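Local coordinates for protein transcription regulator (Lactobacillus plantarum WCFS1, PDB 3CLK) that probably regulates transcription as a dimer, in the manner of LacI-type regulators, through a two-lobed periplasmic-binding-protein-like domain expected to sense a small effector, at residues V10-S16 / Y39-Y45; F22-L27 / L71-A75; V66-L70 / G247-I251; D109-Y114 / R143-K149. One frame throughout, in Å; residues are numbered along the deposited sequence.

A two-lobed domain can be read as a sequence of loop closures. Contact 1 is the first: strand 11-15, helix 22-34 and strand 41-44 form a beta-alpha-beta unit. Contact 2 starts within that loop, on the helix, and reaches forward to strand 68-72, so contacts 1 and 2 cross. Contact 3 uses the earlier part of the same strand and crosses contact 2; it spans 176 residues before helix 240-256 returns to the first lobe. Contact 4 falls wholly within that span and joins two successive helices of the second lobe, its centre about 31 Å from that of contact 1. Contacts 1 to 3 thus bind the first sheet and its helices, while contact 4 belongs to the other lobe.

Contact 1. Residues V10-S16 / Y39-Y45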
loop_
_atom_site.group_PDB
_atom_site.type_symbol
_atom_site.label_atom_id
_atom_site.label_comp_id
_atom_site.label_asym_id
_atom_site.label_seq_id
_atom_site.Cartn_x
_atom_site.Cartn_y
_atom_site.Cartn_z
ATOM N N VAL B 10 17.626 -17.717 7.086
ATOM C CA VAL B 10 16.792 -17.017 6.068
ATOM C C VAL B 10 15.320 -17.387 6.213
ATOM O O VAL B 10 14.949 -18.560 6.134
ATOM C CB VAL B 10 17.235 -17.376 4.635
ATOM C CG1 VAL B 10 16.447 -16.553 3.626
ATOM C CG2 VAL B 10 18.725 -17.135 4.475
ATOM N N ILE B 11 14.481 -16.385 6.438
ATOM C CA ILE B 11 13.053 -16.618 6.577
ATOM C C ILE B 11 12.358 -16.184 5.294
ATOM O O ILE B 11 12.728 -15.180 4.688
ATOM C CB ILE B 11 12.460 -15.825 7.766
ATOM C CG1 ILE B 11 13.022 -16.367 9.082
ATOM C CG2 ILE B 11 10.940 -15.927 7.756
ATOM C CD1 ILE B 11 12.585 -15.595 10.316
ATOM N N ALA B 12 11.358 -16.950 4.880
ATOM C CA ALA B 12 10.613 -16.634 3.672
ATOM C C ALA B 12 9.186 -16.272 4.045
ATOM O O ALA B 12 8.518 -17.010 4.771
ATOM C CB ALA B 12 10.620 -17.831 2.718
ATOM N N ALA B 13 8.729 -15.123 3.556
ATOM C CA ALA B 13 7.378 -14.664 3.824
ATOM C C ALA B 13 6.567 -14.774 2.544
ATOM O O ALA B 13 6.969 -14.260 1.501
ATOM C CB ALA B 13 7.393 -13.221 4.313
ATOM N N VAL B 14 5.432 -15.461 2.633
ATOM C CA VAL B 14 4.550 -15.647 1.492
ATOM C C VAL B 14 3.415 -14.626 1.541
ATOM O O VAL B 14 2.677 -14.542 2.527
ATOM C CB VAL B 14 3.940 -17.060 1.486
ATOM C CG1 VAL B 14 3.101 -17.255 0.231
ATOM C CG2 VAL B 14 5.045 -18.105 1.557
ATOM N N VAL B 15 3.293 -13.842 0.477
ATOM C CA VAL B 15 2.249 -12.830 0.387
ATOM C C VAL B 15 1.441 -13.045 -0.891
ATOM O O VAL B 15 1.979 -13.502 -1.903
ATOM C CB VAL B 15 2.851 -11.410 0.371
ATOM C CG1 VAL B 15 3.469 -11.089 1.720
ATOM C CG2 VAL B 15 3.902 -11.306 -0.720
ATOM N N SER B 16 0.151 -12.719 -0.839
ATOM C CA SER B 16 -0.729 -12.883 -1.992
ATOM C C SER B 16 -0.271 -12.031 -3.174
ATOM O O SER B 16 -0.669 -10.874 -3.314
ATOM C CB SER B 16 -2.163 -12.506 -1.618
ATOM O OG SER B 16 -2.245 -11.143 -1.239
ATOM N N TYR B 39 18.691 -12.940 11.199
ATOM C CA TYR B 39 18.106 -13.685 10.087
ATOM C C TYR B 39 17.944 -12.820 8.840
ATOM O O TYR B 39 17.885 -11.595 8.927
ATOM C CB TYR B 39 16.730 -14.224 10.476
ATOM C CG TYR B 39 16.716 -15.195 11.633
ATOM C CD1 TYR B 39 15.513 -15.560 12.233
ATOM C CD2 TYR B 39 17.893 -15.761 12.121
ATOM C CE1 TYR B 39 15.476 -16.461 13.287
ATOM C CE2 TYR B 39 17.869 -16.666 13.177
ATOM C CZ TYR B 39 16.655 -17.010 13.756
ATOM O OH TYR B 39 16.612 -17.897 14.807
ATOM N N ASN B 40 17.866 -13.472 7.683
ATOM C CA ASN B 40 17.678 -12.786 6.409
ATOM C C ASN B 40 16.214 -12.981 6.022
ATOM O O ASN B 40 15.533 -13.828 6.600
ATOM C CB ASN B 40 18.581 -13.392 5.330
ATOM C CG ASN B 40 20.053 -13.350 5.707
ATOM O OD1 ASN B 40 20.617 -12.280 5.941
ATOM N ND2 ASN B 40 20.683 -14.521 5.764
ATOM N N LEU B 41 15.728 -12.220 5.048
ATOM C CA LEU B 41 14.329 -12.344 4.642
ATOM C C LEU B 41 14.056 -12.224 3.148
ATOM O O LEU B 41 14.467 -11.258 2.506
ATOM C CB LEU B 41 13.484 -11.294 5.371
ATOM C CG LEU B 41 12.021 -11.162 4.930
ATOM C CD1 LEU B 41 11.235 -12.388 5.375
ATOM C CD2 LEU B 41 11.416 -9.897 5.525
ATOM N N ILE B 42 13.355 -13.212 2.597
ATOM C CA ILE B 42 12.984 -13.168 1.189
ATOM C C ILE B 42 11.465 -13.249 1.137
ATOM O O ILE B 42 10.840 -13.935 1.950
ATOM C CB ILE B 42 13.574 -14.340 0.359
ATOM C CG1 ILE B 42 12.902 -15.657 0.739
ATOM C CG2 ILE B 42 15.074 -14.421 0.569
ATOM C CD1 ILE B 42 13.218 -16.789 -0.224
ATOM N N ILE B 43 10.874 -12.543 0.184
ATOM C CA ILE B 43 9.431 -12.526 0.035
ATOM C C ILE B 43 9.005 -13.249 -1.238
ATOM O O ILE B 43 9.332 -12.824 -2.344
ATOM C CB ILE B 43 8.910 -11.072 0.003
ATOM C CG1 ILE B 43 9.325 -10.351 1.290
ATOM C CG2 ILE B 43 7.402 -11.060 -0.164
ATOM C CD1 ILE B 43 9.001 -8.866 1.312
ATOM N N VAL B 44 8.287 -14.353 -1.077
ATOM C CA VAL B 44 7.823 -15.110 -2.228
ATOM C C VAL B 44 6.450 -14.603 -2.632
ATOM O O VAL B 44 5.463 -14.800 -1.919
ATOM C CB VAL B 44 7.740 -16.614 -1.925
ATOM C CG1 VAL B 44 7.152 -17.345 -3.116
ATOM C CG2 VAL B 44 9.126 -17.153 -1.605
ATOM N N TYR B 45 6.402 -13.952 -3.785
ATOM C CA TYR B 45 5.174 -13.378 -4.309
ATOM C C TYR B 45 4.271 -14.444 -4.913
ATOM O O TYR B 45 3.083 -14.507 -4.599
ATOM C CB TYR B 45 5.524 -12.314 -5.355
ATOM C CG TYR B 45 4.527 -11.186 -5.449
ATOM C CD1 TYR B 45 3.355 -11.322 -6.192
ATOM C CD2 TYR B 45 4.752 -9.982 -4.784
ATOM C CE1 TYR B 45 2.430 -10.282 -6.273
ATOM C CE2 TYR B 45 3.835 -8.937 -4.854
ATOM C CZ TYR B 45 2.676 -9.093 -5.601
ATOM O OH TYR B 45 1.768 -8.058 -5.677
#
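Five backbone hydrogen bonds zip the two strands together in parallel. I11 N donates to N40 O (2.8 Å), I42 N to I11 O, A13 N to I42 O and V44 N to A13 O (each 2.9 Å); the ladder fades in a weak bond from V15 N to V44 O at 3.4 Å. Longer CA-H...O contacts lie between them, as from A12 CA to I42 O at 3.2 Å. I11, A13, L41 and I43 share one face of the sheet, where L41 CD1 lies 4.1 Å from A13 CB, and V15 CG2 lies 3.6 Å from I43 CG2. On the other face A12 CB meets I42 CG1 at 3.7 Å. At the start of the ladder I11 CD1 touches Y39 CD1 (3.5 Å). The strands belong to a beta-alpha-beta unit whose helix 22-34 covers A13, L41 and I43; helix 240-256 covers I11 and Y39, strand 68-72 flanks strand 11-15, and strand 41-44 pairs antiparallel with the second subunit, extending the sheet across the dimer.

Contact 2. Residues F22-L27 / L71-A75; sequences FAQQIL and LLSIA
One leucine knob set against the first turns of a helix defines this contact, which contains no hydrogen bond across it. Residues 22-27 are helical, with I26 N bonded to F22 O (3.2 Å) and L27 N to A23 O (2.7 Å). L71 and L72 end a strand, and S73 then takes positive backbone angles (48/57), turning the chain away. The backbones come nearest at A23 and L72, whose CA atoms are 6.9 Å apart. L72, with chi1 m and chi2 t, points toward the helix and enters the hollow lined by A23, I26 and L27: its CD1 lies 4.3 Å from A23 CB and 3.9 Å from L27 CD2, while its CD2 lies 3.5 Å from I26 CG2. F22, chi1 p, extends its ring so that its tip CZ lies 3.8 Å from S73 CB. V15 and L94, from the flanking strands, also touch L72. A helix packed on a parallel sheet beside a strand's carboxyl end is characteristic of the beta-alpha-beta units of the periplasmic-binding-protein-like fold.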
loop_
_atom_site.group_PDB
_atom_site.type_symbol
_atom_site.label_atom_id
_atom_site.label_comp_id
_atom_site.label_asym_id
_atom_site.label_seq_id
_atom_site.Cartn_x
_atom_site.Cartn_y
_atom_site.Cartn_z
ATOM N N PHE B 22 -1.522 -3.766 4.664
ATOM C CA PHE B 22 -1.499 -4.493 5.927
ATOM C C PHE B 22 -0.282 -5.414 5.911
ATOM O O PHE B 22 0.313 -5.697 6.949
ATOM C CB PHE B 22 -2.800 -5.296 6.115
ATOM C CG PHE B 22 -2.786 -6.659 5.476
ATOM C CD1 PHE B 22 -2.226 -7.748 6.140
ATOM C CD2 PHE B 22 -3.328 -6.855 4.210
ATOM C CE1 PHE B 22 -2.206 -9.013 5.552
ATOM C CE2 PHE B 22 -3.312 -8.115 3.613
ATOM C CZ PHE B 22 -2.750 -9.197 4.286
ATOM N N ALA B 23 0.096 -5.860 4.717
ATOM C CA ALA B 23 1.243 -6.744 4.548
ATOM C C ALA B 23 2.547 -6.036 4.907
ATOM O O ALA B 23 3.356 -6.567 5.668
ATOM C CB ALA B 23 1.300 -7.253 3.117
ATOM N N GLN B 24 2.751 -4.839 4.360
ATOM C CA GLN B 24 3.963 -4.073 4.654
ATOM C C GLN B 24 4.145 -3.923 6.157
ATOM O O GLN B 24 5.263 -4.021 6.665
ATOM C CB GLN B 24 3.908 -2.671 4.033
ATOM C CG GLN B 24 5.006 -1.757 4.574
ATOM C CD GLN B 24 4.834 -0.307 4.177
ATOM O OE1 GLN B 24 4.950 0.047 3.000
ATOM N NE2 GLN B 24 4.554 0.545 5.160
ATOM N N GLN B 25 3.043 -3.667 6.858
ATOM C CA GLN B 25 3.076 -3.505 8.304
ATOM C C GLN B 25 3.548 -4.793 8.969
ATOM O O GLN B 25 4.304 -4.757 9.935
ATOM C CB GLN B 25 1.688 -3.124 8.831
ATOM C CG GLN B 25 1.249 -1.727 8.416
ATOM C CD GLN B 25 2.300 -0.678 8.740
ATOM O OE1 GLN B 25 2.653 -0.474 9.903
ATOM N NE2 GLN B 25 2.811 -0.010 7.709
ATOM N N ILE B 26 3.102 -5.931 8.451
ATOM C CA ILE B 26 3.526 -7.209 9.008
ATOM C C ILE B 26 4.991 -7.431 8.637
ATOM O O ILE B 26 5.796 -7.845 9.471
ATOM C CB ILE B 26 2.698 -8.386 8.454
ATOM C CG1 ILE B 26 1.209 -8.146 8.711
ATOM C CG2 ILE B 26 3.147 -9.685 9.117
ATOM C CD1 ILE B 26 0.312 -9.244 8.187
ATOM N N LEU B 27 5.331 -7.140 7.385
ATOM C CA LEU B 27 6.697 -7.314 6.895
ATOM C C LEU B 27 7.703 -6.461 7.665
ATOM O O LEU B 27 8.830 -6.892 7.898
ATOM C CB LEU B 27 6.775 -6.987 5.397
ATOM C CG LEU B 27 6.070 -7.951 4.430
ATOM C CD1 LEU B 27 6.103 -7.382 3.018
ATOM C CD2 LEU B 27 6.739 -9.314 4.470
ATOM N N LEU B 71 3.213 -17.205 6.428
ATOM C CA LEU B 71 2.221 -16.959 5.387
ATOM C C LEU B 71 1.274 -15.841 5.801
ATOM O O LEU B 71 0.446 -16.009 6.695
ATOM C CB LEU B 71 1.442 -18.244 5.069
ATOM C CG LEU B 71 2.323 -19.403 4.576
ATOM C CD1 LEU B 71 2.821 -20.205 5.774
ATOM C CD2 LEU B 71 1.539 -20.292 3.636
ATOM N N LEU B 72 1.423 -14.699 5.139
ATOM C CA LEU B 72 0.620 -13.519 5.414
ATOM C C LEU B 72 -0.762 -13.582 4.797
ATOM O O LEU B 72 -0.957 -13.234 3.630
ATOM C CB LEU B 72 1.338 -12.263 4.913
ATOM C CG LEU B 72 2.759 -12.008 5.429
ATOM C CD1 LEU B 72 3.121 -10.538 5.219
ATOM C CD2 LEU B 72 2.843 -12.352 6.901
ATOM N N SER B 73 -1.719 -14.037 5.592
ATOM C CA SER B 73 -3.101 -14.136 5.157
ATOM C C SER B 73 -3.253 -14.810 3.797
ATOM O O SER B 73 -3.816 -14.228 2.867
ATOM C CB SER B 73 -3.723 -12.739 5.114
ATOM O OG SER B 73 -5.131 -12.821 5.025
ATOM N N ILE B 74 -2.739 -16.031 3.682
ATOM C CA ILE B 74 -2.844 -16.790 2.437
ATOM C C ILE B 74 -3.733 -18.006 2.678
ATOM O O ILE B 74 -3.506 -18.777 3.614
ATOM C CB ILE B 74 -1.456 -17.278 1.928
ATOM C CG1 ILE B 74 -0.867 -16.272 0.935
ATOM C CG2 ILE B 74 -1.588 -18.640 1.245
ATOM C CD1 ILE B 74 -0.417 -14.984 1.552
ATOM N N ALA B 75 -4.746 -18.170 1.834
ATOM C CA ALA B 75 -5.660 -19.301 1.949
ATOM C C ALA B 75 -5.189 -20.422 1.027
ATOM O O ALA B 75 -5.559 -20.477 -0.146
ATOM C CB ALA B 75 -7.076 -18.870 1.574
#

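Contact 3. Residues V66-L70 / G247-I251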
loop_
_atom_site.group_PDB
_atom_site.type_symbol
_atom_site.label_atom_id
_atom_site.label_comp_id
_atom_site.label_asym_id
_atom_site.label_seq_id
_atom_site.Cartn_x
_atom_site.Cartn_y
_atom_site.Cartn_z
ATOM N N VAL B 66 15.508 -22.656 3.520
ATOM C CA VAL B 66 14.936 -21.608 4.360
ATOM C C VAL B 66 14.688 -22.222 5.731
ATOM O O VAL B 66 14.353 -23.400 5.832
ATOM C CB VAL B 66 13.599 -21.069 3.798
ATOM C CG1 VAL B 66 13.833 -20.400 2.457
ATOM C CG2 VAL B 66 12.588 -22.198 3.674
HETATM N N MSE B 67 14.854 -21.429 6.783
HETATM C CA MSE B 67 14.672 -21.928 8.140
HETATM C C MSE B 67 13.228 -21.869 8.621
HETATM O O MSE B 67 12.860 -22.530 9.594
HETATM C CB MSE B 67 15.572 -21.150 9.101
HETATM C CG MSE B 67 15.179 -19.696 9.293
HETATM SE SE MSE B 67 16.522 -18.725 10.280
HETATM C CE MSE B 67 16.491 -19.777 11.900
ATOM N N GLY B 68 12.407 -21.080 7.936
ATOM C CA GLY B 68 11.017 -20.965 8.329
ATOM C C GLY B 68 10.187 -20.217 7.310
ATOM O O GLY B 68 10.714 -19.413 6.535
ATOM N N ILE B 69 8.886 -20.482 7.310
ATOM C CA ILE B 69 7.974 -19.829 6.379
ATOM C C ILE B 69 6.806 -19.170 7.101
ATOM O O ILE B 69 6.149 -19.793 7.933
ATOM C CB ILE B 69 7.401 -20.836 5.357
ATOM C CG1 ILE B 69 8.547 -21.489 4.575
ATOM C CG2 ILE B 69 6.457 -20.124 4.389
ATOM C CD1 ILE B 69 8.083 -22.513 3.565
ATOM N N LEU B 70 6.566 -17.902 6.784
ATOM C CA LEU B 70 5.461 -17.154 7.369
ATOM C C LEU B 70 4.479 -16.850 6.238
ATOM O O LEU B 70 4.871 -16.312 5.199
ATOM C CB LEU B 70 5.977 -15.851 7.985
ATOM C CG LEU B 70 7.001 -16.017 9.114
ATOM C CD1 LEU B 70 7.521 -14.647 9.550
ATOM C CD2 LEU B 70 6.346 -16.736 10.282
ATOM N N GLY B 247 5.581 -13.785 14.839
ATOM C CA GLY B 247 5.783 -14.817 13.842
ATOM C C GLY B 247 7.227 -15.279 13.806
ATOM O O GLY B 247 7.502 -16.470 13.854
ATOM N N VAL B 248 8.156 -14.335 13.725
ATOM C CA VAL B 248 9.565 -14.685 13.697
ATOM C C VAL B 248 10.002 -15.360 15.000
ATOM O O VAL B 248 10.893 -16.201 14.995
ATOM C CB VAL B 248 10.445 -13.443 13.449
ATOM C CG1 VAL B 248 11.919 -13.813 13.556
ATOM C CG2 VAL B 248 10.151 -12.875 12.072
ATOM N N GLN B 249 9.372 -14.996 16.113
ATOM C CA GLN B 249 9.726 -15.595 17.398
ATOM C C GLN B 249 9.287 -17.056 17.473
ATOM O O GLN B 249 9.870 -17.845 18.217
ATOM C CB GLN B 249 9.114 -14.793 18.556
ATOM C CG GLN B 249 9.646 -13.364 18.653
ATOM C CD GLN B 249 9.127 -12.616 19.867
ATOM O OE1 GLN B 249 7.929 -12.598 20.134
ATOM N NE2 GLN B 249 10.034 -11.987 20.606
ATOM N N GLN B 250 8.262 -17.423 16.708
ATOM C CA GLN B 250 7.806 -18.808 16.699
ATOM C C GLN B 250 8.810 -19.654 15.916
ATOM O O GLN B 250 9.074 -20.807 16.272
ATOM C CB GLN B 250 6.412 -18.927 16.068
ATOM C CG GLN B 250 5.281 -18.415 16.950
ATOM C CD GLN B 250 5.133 -19.205 18.244
ATOM O OE1 GLN B 250 4.792 -20.392 18.235
ATOM N NE2 GLN B 250 5.391 -18.546 19.366
ATOM N N ILE B 251 9.371 -19.074 14.854
ATOM C CA ILE B 251 10.363 -19.776 14.040
ATOM C C ILE B 251 11.633 -19.935 14.862
ATOM O O ILE B 251 12.184 -21.031 14.971
ATOM C CB ILE B 251 10.717 -18.990 12.757
ATOM C CG1 ILE B 251 9.494 -18.888 11.844
ATOM C CG2 ILE B 251 11.863 -19.675 12.033
ATOM C CD1 ILE B 251 9.754 -18.114 10.548
#
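I251 lays its CD1 over G68, 3.8 Å from G68 CA, and against L70, 3.7 Å from L70 CD2. The pairing is helix-on-sheet packing in the periplasmic-binding-protein-like fold: helix 240-256 runs back along strand 68-72, the short segments lying 8.9 Å apart at closest and 156° between directions, hence nearly antiparallel. No hydrogen bond crosses, so shape carries the contact. L70 points at the helix and reaches G247 and V248 as well as I251, one turn on, its CD1 4.1 Å from V248 CG2 and its CD2 3.8 Å from G247 O. Selenomethionine 67, M67, adds a looser touch, CG to I251 CG2 at 4.3 Å. I69 faces away and meets V14 and V89 on the opposite face. The helix follows the chain's passage through the second lobe, so the contact joins the returning chain to the first lobe's sheet. G68 leaves room for this approach: an ideal CB on it would lie 2.6 Å from I251 CD1, a clash.

Contact 4. Residues D109-Y114 / R143-K149; sequences DEDIGY and RLAGYKK
This is a close helix-helix contact in the second lobe, joining the first turns of helix 109-121 to the middle of helix 138-153, and it illustrates how glycines permit near backbone-to-backbone packing. Both segments are regular alpha helix; their axes approach to 6.2 Å and their directions differ by 42° (signed crossing angle -42°). The register is set by Y114 and G146, with CA atoms 4.2 Å apart. G113 and G146 lie at the crossing, where a CB on either would clash, and CA-H...O contacts replace side chains: G146 CA to E110 O at 3.2 Å and G113 CA to R143 O at 3.4 Å. Salt bridges clasp the interface beyond the crossing. R143, chi1 m and otherwise extended, puts NE 2.7 Å from D109 OD1, with a weak second bond from NH2 at 3.2 Å. K149 (t, t, p, t) places NZ 2.6 Å from E110 OE2 and over the face of the Y114 ring, 4.7 Å from its centroid, a cation-pi interaction; a water accepts a bond from the same NZ at 2.6 Å. Y114, chi1 t, bonds through OH to E153. Around the pair, Y147, whose CA-to-CB bond points away, bonds through OH to I128 O and packs with L144 on strands 128-131 and 163-164, while R143 reaches the loops carrying I220 and Q238.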
loop_
_atom_site.group_PDB
_atom_site.type_symbol
_atom_site.label_atom_id
_atom_site.label_comp_id
_atom_site.label_asym_id
_atom_site.label_seq_id
_atom_site.Cartn_x
_atom_site.Cartn_y
_atom_site.Cartn_z
ATOM N N ASP B 109 -10.987 -12.299 15.025
ATOM C CA ASP B 109 -11.932 -11.720 14.078
ATOM C C ASP B 109 -13.318 -11.495 14.645
ATOM O O ASP B 109 -13.930 -10.461 14.390
ATOM C CB ASP B 109 -12.019 -12.576 12.811
ATOM C CG ASP B 109 -10.787 -12.440 11.942
ATOM O OD1 ASP B 109 -10.532 -11.320 11.449
ATOM O OD2 ASP B 109 -10.070 -13.438 11.756
ATOM N N GLU B 110 -13.831 -12.444 15.413
ATOM C CA GLU B 110 -15.150 -12.231 15.970
ATOM C C GLU B 110 -15.130 -10.992 16.861
ATOM O O GLU B 110 -16.038 -10.163 16.801
ATOM C CB GLU B 110 -15.620 -13.442 16.783
ATOM C CG GLU B 110 -17.082 -13.304 17.187
ATOM C CD GLU B 110 -17.594 -14.450 18.035
ATOM O OE1 GLU B 110 -17.332 -15.622 17.685
ATOM O OE2 GLU B 110 -18.275 -14.173 19.041
ATOM N N ASP B 111 -14.092 -10.861 17.684
ATOM C CA ASP B 111 -13.994 -9.708 18.575
ATOM C C ASP B 111 -13.807 -8.413 17.786
ATOM O O ASP B 111 -14.175 -7.341 18.260
ATOM C CB ASP B 111 -12.851 -9.892 19.580
ATOM C CG ASP B 111 -12.935 -8.909 20.740
ATOM O OD1 ASP B 111 -14.019 -8.790 21.342
ATOM O OD2 ASP B 111 -11.921 -8.257 21.053
ATOM N N ILE B 112 -13.240 -8.503 16.583
ATOM C CA ILE B 112 -13.083 -7.305 15.765
ATOM C C ILE B 112 -14.471 -6.803 15.401
ATOM O O ILE B 112 -14.780 -5.623 15.582
ATOM C CB ILE B 112 -12.291 -7.576 14.461
ATOM C CG1 ILE B 112 -10.802 -7.731 14.780
ATOM C CG2 ILE B 112 -12.524 -6.428 13.455
ATOM C CD1 ILE B 112 -9.912 -7.875 13.558
ATOM N N GLY B 113 -15.310 -7.706 14.900
ATOM C CA GLY B 113 -16.663 -7.337 14.519
ATOM C C GLY B 113 -17.465 -6.860 15.715
ATOM O O GLY B 113 -18.294 -5.945 15.610
ATOM N N TYR B 114 -17.206 -7.497 16.853
ATOM C CA TYR B 114 -17.862 -7.184 18.113
ATOM C C TYR B 114 -17.497 -5.777 18.587
ATOM O O TYR B 114 -18.376 -4.986 18.906
ATOM C CB TYR B 114 -17.446 -8.206 19.171
ATOM C CG TYR B 114 -18.188 -8.101 20.488
ATOM C CD1 TYR B 114 -19.546 -8.423 20.583
ATOM C CD2 TYR B 114 -17.519 -7.732 21.651
ATOM C CE1 TYR B 114 -20.213 -8.387 21.815
ATOM C CE2 TYR B 114 -18.169 -7.693 22.878
ATOM C CZ TYR B 114 -19.513 -8.023 22.958
ATOM O OH TYR B 114 -20.138 -7.997 24.187
ATOM N N ARG B 143 -15.911 -12.272 11.783
ATOM C CA ARG B 143 -16.172 -10.849 11.951
ATOM C C ARG B 143 -17.672 -10.581 11.917
ATOM O O ARG B 143 -18.187 -9.815 12.727
ATOM C CB ARG B 143 -15.462 -10.041 10.857
ATOM C CG ARG B 143 -13.951 -10.120 10.959
ATOM C CD ARG B 143 -13.241 -9.230 9.942
ATOM N NE ARG B 143 -11.795 -9.383 10.076
ATOM C CZ ARG B 143 -10.891 -8.685 9.397
ATOM N NH1 ARG B 143 -11.276 -7.764 8.525
ATOM N NH2 ARG B 143 -9.599 -8.924 9.586
ATOM N N LEU B 144 -18.378 -11.235 11.002
ATOM C CA LEU B 144 -19.815 -11.042 10.897
ATOM C C LEU B 144 -20.520 -11.595 12.132
ATOM O O LEU B 144 -21.487 -11.005 12.606
ATOM C CB LEU B 144 -20.371 -11.721 9.638
ATOM C CG LEU B 144 -21.824 -11.358 9.300
ATOM C CD1 LEU B 144 -21.890 -9.901 8.835
ATOM C CD2 LEU B 144 -22.364 -12.279 8.214
ATOM N N ALA B 145 -20.041 -12.722 12.654
ATOM C CA ALA B 145 -20.651 -13.305 13.847
ATOM C C ALA B 145 -20.509 -12.326 15.013
ATOM O O ALA B 145 -21.420 -12.189 15.826
ATOM C CB ALA B 145 -19.987 -14.647 14.196
ATOM N N GLY B 146 -19.361 -11.654 15.083
ATOM C CA GLY B 146 -19.113 -10.680 16.134
ATOM C C GLY B 146 -20.079 -9.514 16.020
ATOM O O GLY B 146 -20.561 -8.989 17.026
ATOM N N TYR B 147 -20.363 -9.119 14.782
ATOM C CA TYR B 147 -21.292 -8.030 14.479
ATOM C C TYR B 147 -22.699 -8.402 14.938
ATOM O O TYR B 147 -23.389 -7.596 15.576
ATOM C CB TYR B 147 -21.289 -7.757 12.967
ATOM C CG TYR B 147 -22.504 -7.037 12.406
ATOM C CD1 TYR B 147 -22.640 -5.650 12.505
ATOM C CD2 TYR B 147 -23.495 -7.746 11.724
ATOM C CE1 TYR B 147 -23.743 -4.988 11.923
ATOM C CE2 TYR B 147 -24.583 -7.108 11.154
ATOM C CZ TYR B 147 -24.705 -5.731 11.248
ATOM O OH TYR B 147 -25.784 -5.124 10.642
ATOM N N LYS B 148 -23.120 -9.626 14.611
ATOM C CA LYS B 148 -24.456 -10.104 14.982
ATOM C C LYS B 148 -24.607 -10.297 16.488
ATOM O O LYS B 148 -25.699 -10.154 17.026
ATOM C CB LYS B 148 -24.781 -11.417 14.257
ATOM C CG LYS B 148 -25.029 -11.254 12.765
ATOM C CD LYS B 148 -25.402 -12.575 12.100
ATOM C CE LYS B 148 -25.541 -12.384 10.598
ATOM N NZ LYS B 148 -25.951 -13.629 9.887
ATOM N N LYS B 149 -23.512 -10.634 17.158
ATOM C CA LYS B 149 -23.534 -10.814 18.602
ATOM C C LYS B 149 -23.740 -9.448 19.260
ATOM O O LYS B 149 -24.574 -9.300 20.153
ATOM C CB LYS B 149 -22.216 -11.427 19.085
ATOM C CG LYS B 149 -22.139 -11.604 20.604
ATOM C CD LYS B 149 -20.960 -12.470 21.030
ATOM C CE LYS B 149 -19.613 -11.837 20.695
ATOM N NZ LYS B 149 -18.466 -12.672 21.181
HETATM O O HOH W 1 -16.179 -11.513 21.065
#